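Local coordinates for MobB protein homolog (PDB 1XJC), which is of unproven function but, as a MobB homolog of the P-loop NTPase clan, probably binds a nucleotide and serves molybdenum cofactor (guanine dinucleotide) synthesis, at residues K17-L20 with M21-V25; E156-P159 with W160-E164. One frame throughout, in Å; residues are numbered along the deposited sequence.

In the fold
Contact 1 comes first along the chain, on helix 17-30 just after strand 6-10; contact 2 lies on helix 154-166, the last helix of the modelled chain. Their centres are about 12 Å apart, and both helices pack on the six-stranded parallel sheet of this P-loop fold, contact 1 over the middle strands and contact 2 toward the edge strand 148-150. The helices meet directly: CD1 of L20 lies 3.7 Å from CD1 of L161, and NE1 of W24 is 3.8 Å from SE of M162. The C-terminal helix thus packs beside the helix that follows the probable nucleotide-binding loop.

Contact 1: residues K17-L20 with M21-V25; sequences KTTL and MEKWV
L20 and W24 pack one turn apart on helix 17-30, the helix that follows the probable P-loop (Walker A) of this parallel alpha/beta fold. Their side chains lie side by side, CG of L20 4.1 Å from CE3 of the indole, which it approaches obliquely. In L20, CG stands anti to the backbone N (chi1 177°), as it does in W24, so the two side chains keep alongside each other. W24 N donates to L20 O at 2.8 Å, with an N-H...O angle of 158°. M21, a selenomethionine, sits against K17: its N donates to K17 O at 2.8 Å, and CG rests 3.2 Å from the same oxygen. L20 and W24 touch V9 and V113 of the sheet, and M21 touches V9 and E103. K17 NZ hydrogen-bonds to G11 O, within the probable Walker A pattern. On the outer side, K23 runs alongside T19, with CE 3.6 Å from CG2 of T19 and NZ forming a long, weak ion pair with D154. Cutting K23 back to an alanine removes CD, CE and NZ, which is likely to leave the T19 methyl without its neighbour and D154 without this distant partner. T18 and E22 point the same way, and a water donates to both T18 O, at 3.2 Å, and E22 OE2.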
loop_
_atom_site.group_PDB
_atom_site.type_symbol
_atom_site.label_atom_id
_atom_site.label_comp_id
_atom_site.label_asym_id
_atom_site.label_seq_id
_atom_site.Cartn_x
_atom_site.Cartn_y
_atom_site.Cartn_z
ATOM N N LYS A 17 -6.723 6.392 -1.283
ATOM C CA LYS A 17 -5.927 5.270 -0.805
ATOM C C LYS A 17 -6.674 4.357 0.172
ATOM O O LYS A 17 -6.391 3.163 0.218
ATOM C CB LYS A 17 -4.591 5.753 -0.210
ATOM C CG LYS A 17 -4.681 6.919 0.715
ATOM C CD LYS A 17 -3.302 7.523 0.985
ATOM C CE LYS A 17 -3.408 8.652 1.987
ATOM N NZ LYS A 17 -2.066 9.210 2.301
ATOM N N THR A 18 -7.625 4.900 0.938
ATOM C CA THR A 18 -8.413 4.081 1.866
ATOM C C THR A 18 -9.274 3.081 1.075
ATOM O O THR A 18 -9.392 1.909 1.422
ATOM C CB THR A 18 -9.358 4.965 2.715
ATOM O OG1 THR A 18 -8.585 5.862 3.521
ATOM C CG2 THR A 18 -10.253 4.097 3.601
ATOM N N THR A 19 -9.899 3.563 0.012
ATOM C CA THR A 19 -10.708 2.706 -0.835
ATOM C C THR A 19 -9.824 1.605 -1.433
ATOM O O THR A 19 -10.157 0.429 -1.335
ATOM C CB THR A 19 -11.382 3.537 -1.947
ATOM O OG1 THR A 19 -12.479 4.258 -1.370
ATOM C CG2 THR A 19 -11.883 2.637 -3.102
ATOM N N LEU A 20 -8.690 1.979 -2.027
ATOM C CA LEU A 20 -7.790 0.978 -2.607
ATOM C C LEU A 20 -7.296 -0.041 -1.576
ATOM O O LEU A 20 -7.377 -1.244 -1.812
ATOM C CB LEU A 20 -6.582 1.634 -3.264
ATOM C CG LEU A 20 -5.581 0.604 -3.813
ATOM C CD1 LEU A 20 -6.255 -0.259 -4.895
ATOM C CD2 LEU A 20 -4.377 1.329 -4.386
HETATM N N MSE A 21 -6.795 0.434 -0.438
HETATM C CA MSE A 21 -6.305 -0.481 0.608
HETATM C C MSE A 21 -7.383 -1.475 1.021
HETATM O O MSE A 21 -7.154 -2.683 1.096
HETATM C CB MSE A 21 -5.852 0.298 1.861
HETATM C CG MSE A 21 -4.540 1.055 1.709
HETATM SE SE MSE A 21 -2.999 -0.124 1.452
HETATM C CE MSE A 21 -2.681 -0.645 3.317
ATOM N N GLU A 22 -8.574 -0.965 1.294
ATOM C CA GLU A 22 -9.653 -1.842 1.721
ATOM C C GLU A 22 -10.031 -2.895 0.700
ATOM O O GLU A 22 -10.145 -4.080 1.024
ATOM C CB GLU A 22 -10.888 -1.012 2.102
ATOM C CG GLU A 22 -10.871 -0.631 3.580
ATOM C CD GLU A 22 -12.044 0.252 4.006
ATOM O OE1 GLU A 22 -13.181 0.044 3.511
ATOM O OE2 GLU A 22 -11.811 1.140 4.859
ATOM N N LYS A 23 -10.219 -2.470 -0.540
ATOM C CA LYS A 23 -10.612 -3.402 -1.579
ATOM C C LYS A 23 -9.505 -4.368 -1.939
ATOM O O LYS A 23 -9.766 -5.539 -2.204
ATOM C CB LYS A 23 -11.057 -2.630 -2.827
ATOM C CG LYS A 23 -12.365 -1.881 -2.621
ATOM C CD LYS A 23 -12.726 -1.068 -3.855
ATOM C CE LYS A 23 -13.977 -0.247 -3.595
ATOM N NZ LYS A 23 -15.108 -1.145 -3.203
ATOM N N TRP A 24 -8.266 -3.884 -1.952
ATOM C CA TRP A 24 -7.137 -4.736 -2.308
ATOM C C TRP A 24 -6.940 -5.782 -1.211
ATOM O O TRP A 24 -6.793 -6.961 -1.506
ATOM C CB TRP A 24 -5.872 -3.888 -2.477
ATOM C CG TRP A 24 -4.770 -4.557 -3.247
ATOM C CD1 TRP A 24 -4.708 -5.865 -3.644
ATOM C CD2 TRP A 24 -3.575 -3.935 -3.729
ATOM N NE1 TRP A 24 -3.553 -6.091 -4.347
ATOM C CE2 TRP A 24 -2.836 -4.925 -4.414
ATOM C CE3 TRP A 24 -3.056 -2.631 -3.653
ATOM C CZ2 TRP A 24 -1.598 -4.655 -5.018
ATOM C CZ3 TRP A 24 -1.822 -2.364 -4.255
ATOM C CH2 TRP A 24 -1.111 -3.371 -4.927
ATOM N N VAL A 25 -6.931 -5.356 0.055
ATOM C CA VAL A 25 -6.787 -6.316 1.158
ATOM C C VAL A 25 -7.904 -7.375 1.090
ATOM O O VAL A 25 -7.636 -8.568 1.211
ATOM C CB VAL A 25 -6.830 -5.608 2.567
ATOM C CG1 VAL A 25 -7.057 -6.633 3.659
ATOM C CG2 VAL A 25 -5.515 -4.855 2.839
HETATM O O HOH W 1 -8.556 1.196 4.427
#

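Contact 2: residues E156-P159 with W160-E164; sequences EYIP and WLMNE
Along the C-terminal helix 154-166 of this P-loop fold, residues spaced four apart hold one another, Y157 with L161 and I158 with M162. Four backbone bonds join 156-159 to 160-164; the one from L161 N to Y157 O is short at 2.8 Å, whereas W160 N reaches E156 O at 3.2 Å. The nitrogen of P159 carries no hydrogen, so it gives no bond to the preceding turn and the helix kinks there. Among the apolar contacts, CD1 of L161 comes obliquely to the Y157 ring, and CG2 of I158 lies 4.2 Å from CG of M162, a selenomethionine. CG of L161 also rests 3.1 Å from Y157 O. Outside the segments, Y157 touches T19 and I158 touches A27 on helix 17-30, and the phenol OH of Y157 hydrogen-bonds to L151 O. The rings of W160 and F149 meet with their planes about 55° apart. With chi1 at -174° the W160 indole swings beside its own carbonyl carbon. From within 160-164, CG of E164 lies over one face of the indole, 3.4 Å above its plane and offset toward the rim, and CG of L161 sits in plane at the edge. Across the contact, Y157 O comes to the edge of the same ring, near its plane.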
loop_
_atom_site.group_PDB
_atom_site.type_symbol
_atom_site.label_atom_id
_atom_site.label_comp_id
_atom_site.label_asym_id
_atom_site.label_seq_id
_atom_site.Cartn_x
_atom_site.Cartn_y
_atom_site.Cartn_z
ATOM N N GLU A 156 -12.003 -3.168 -12.356
ATOM C CA GLU A 156 -10.915 -3.349 -13.281
ATOM C C GLU A 156 -9.546 -3.260 -12.610
ATOM O O GLU A 156 -8.688 -4.118 -12.854
ATOM C CB GLU A 156 -10.985 -2.321 -14.399
ATOM C CG GLU A 156 -9.932 -2.544 -15.438
ATOM C CD GLU A 156 -10.492 -2.357 -16.829
ATOM O OE1 GLU A 156 -10.751 -1.194 -17.222
ATOM O OE2 GLU A 156 -10.691 -3.386 -17.514
ATOM N N TYR A 157 -9.322 -2.271 -11.748
ATOM C CA TYR A 157 -7.977 -2.195 -11.170
ATOM C C TYR A 157 -7.607 -3.242 -10.120
ATOM O O TYR A 157 -6.439 -3.572 -9.984
ATOM C CB TYR A 157 -7.632 -0.761 -10.691
ATOM C CG TYR A 157 -8.482 -0.148 -9.605
ATOM C CD1 TYR A 157 -8.444 -0.632 -8.291
ATOM C CD2 TYR A 157 -9.284 0.963 -9.877
ATOM C CE1 TYR A 157 -9.184 -0.016 -7.280
ATOM C CE2 TYR A 157 -10.027 1.584 -8.876
ATOM C CZ TYR A 157 -9.973 1.093 -7.582
ATOM O OH TYR A 157 -10.694 1.722 -6.594
ATOM N N ILE A 158 -8.583 -3.791 -9.406
ATOM C CA ILE A 158 -8.284 -4.816 -8.398
ATOM C C ILE A 158 -7.806 -6.100 -9.091
ATOM O O ILE A 158 -6.742 -6.619 -8.764
ATOM C CB ILE A 158 -9.513 -5.089 -7.497
ATOM C CG1 ILE A 158 -9.799 -3.843 -6.633
ATOM C CG2 ILE A 158 -9.263 -6.317 -6.615
ATOM C CD1 ILE A 158 -8.633 -3.456 -5.664
ATOM N N PRO A 159 -8.571 -6.620 -10.071
ATOM C CA PRO A 159 -8.079 -7.839 -10.730
ATOM C C PRO A 159 -6.719 -7.550 -11.407
ATOM O O PRO A 159 -5.825 -8.403 -11.442
ATOM C CB PRO A 159 -9.189 -8.156 -11.742
ATOM C CG PRO A 159 -10.416 -7.677 -11.026
ATOM C CD PRO A 159 -9.960 -6.330 -10.479
ATOM N N TRP A 160 -6.555 -6.342 -11.933
ATOM C CA TRP A 160 -5.284 -5.998 -12.582
ATOM C C TRP A 160 -4.125 -6.059 -11.566
ATOM O O TRP A 160 -3.045 -6.644 -11.828
ATOM C CB TRP A 160 -5.359 -4.597 -13.183
ATOM C CG TRP A 160 -4.144 -4.227 -13.978
ATOM C CD1 TRP A 160 -3.905 -4.509 -15.295
ATOM C CD2 TRP A 160 -2.979 -3.551 -13.497
ATOM N NE1 TRP A 160 -2.662 -4.053 -15.662
ATOM C CE2 TRP A 160 -2.072 -3.461 -14.576
ATOM C CE3 TRP A 160 -2.614 -3.011 -12.258
ATOM C CZ2 TRP A 160 -0.819 -2.856 -14.451
ATOM C CZ3 TRP A 160 -1.369 -2.409 -12.134
ATOM C CH2 TRP A 160 -0.486 -2.337 -13.227
ATOM N N LEU A 161 -4.344 -5.447 -10.408
ATOM C CA LEU A 161 -3.313 -5.432 -9.368
ATOM C C LEU A 161 -3.026 -6.840 -8.854
ATOM O O LEU A 161 -1.863 -7.212 -8.699
ATOM C CB LEU A 161 -3.728 -4.519 -8.207
ATOM C CG LEU A 161 -3.722 -3.027 -8.528
ATOM C CD1 LEU A 161 -4.360 -2.227 -7.398
ATOM C CD2 LEU A 161 -2.285 -2.586 -8.756
HETATM N N MSE A 162 -4.073 -7.625 -8.599
HETATM C CA MSE A 162 -3.880 -8.987 -8.112
HETATM C C MSE A 162 -3.010 -9.768 -9.119
HETATM O O MSE A 162 -2.101 -10.526 -8.738
HETATM C CB MSE A 162 -5.238 -9.670 -7.912
HETATM C CG MSE A 162 -6.053 -9.072 -6.757
HETATM SE SE MSE A 162 -5.195 -9.395 -5.022
HETATM C CE MSE A 162 -5.851 -11.207 -4.734
ATOM N N ASN A 163 -3.266 -9.557 -10.403
ATOM C CA ASN A 163 -2.486 -10.238 -11.424
ATOM C C ASN A 163 -1.032 -9.761 -11.366
ATOM O O ASN A 163 -0.110 -10.568 -11.516
ATOM C CB ASN A 163 -3.062 -9.991 -12.823
ATOM C CG ASN A 163 -2.261 -10.698 -13.911
ATOM O OD1 ASN A 163 -2.166 -11.930 -13.929
ATOM N ND2 ASN A 163 -1.670 -9.922 -14.815
ATOM N N GLU A 164 -0.829 -8.461 -11.138
ATOM C CA GLU A 164 0.527 -7.919 -11.055
ATOM C C GLU A 164 1.280 -8.559 -9.892
ATOM O O GLU A 164 2.468 -8.883 -10.017
ATOM C CB GLU A 164 0.521 -6.391 -10.892
ATOM C CG GLU A 164 0.164 -5.632 -12.155
ATOM C CD GLU A 164 1.052 -6.016 -13.340
ATOM O OE1 GLU A 164 2.267 -5.744 -13.287
ATOM O OE2 GLU A 164 0.535 -6.594 -14.319
#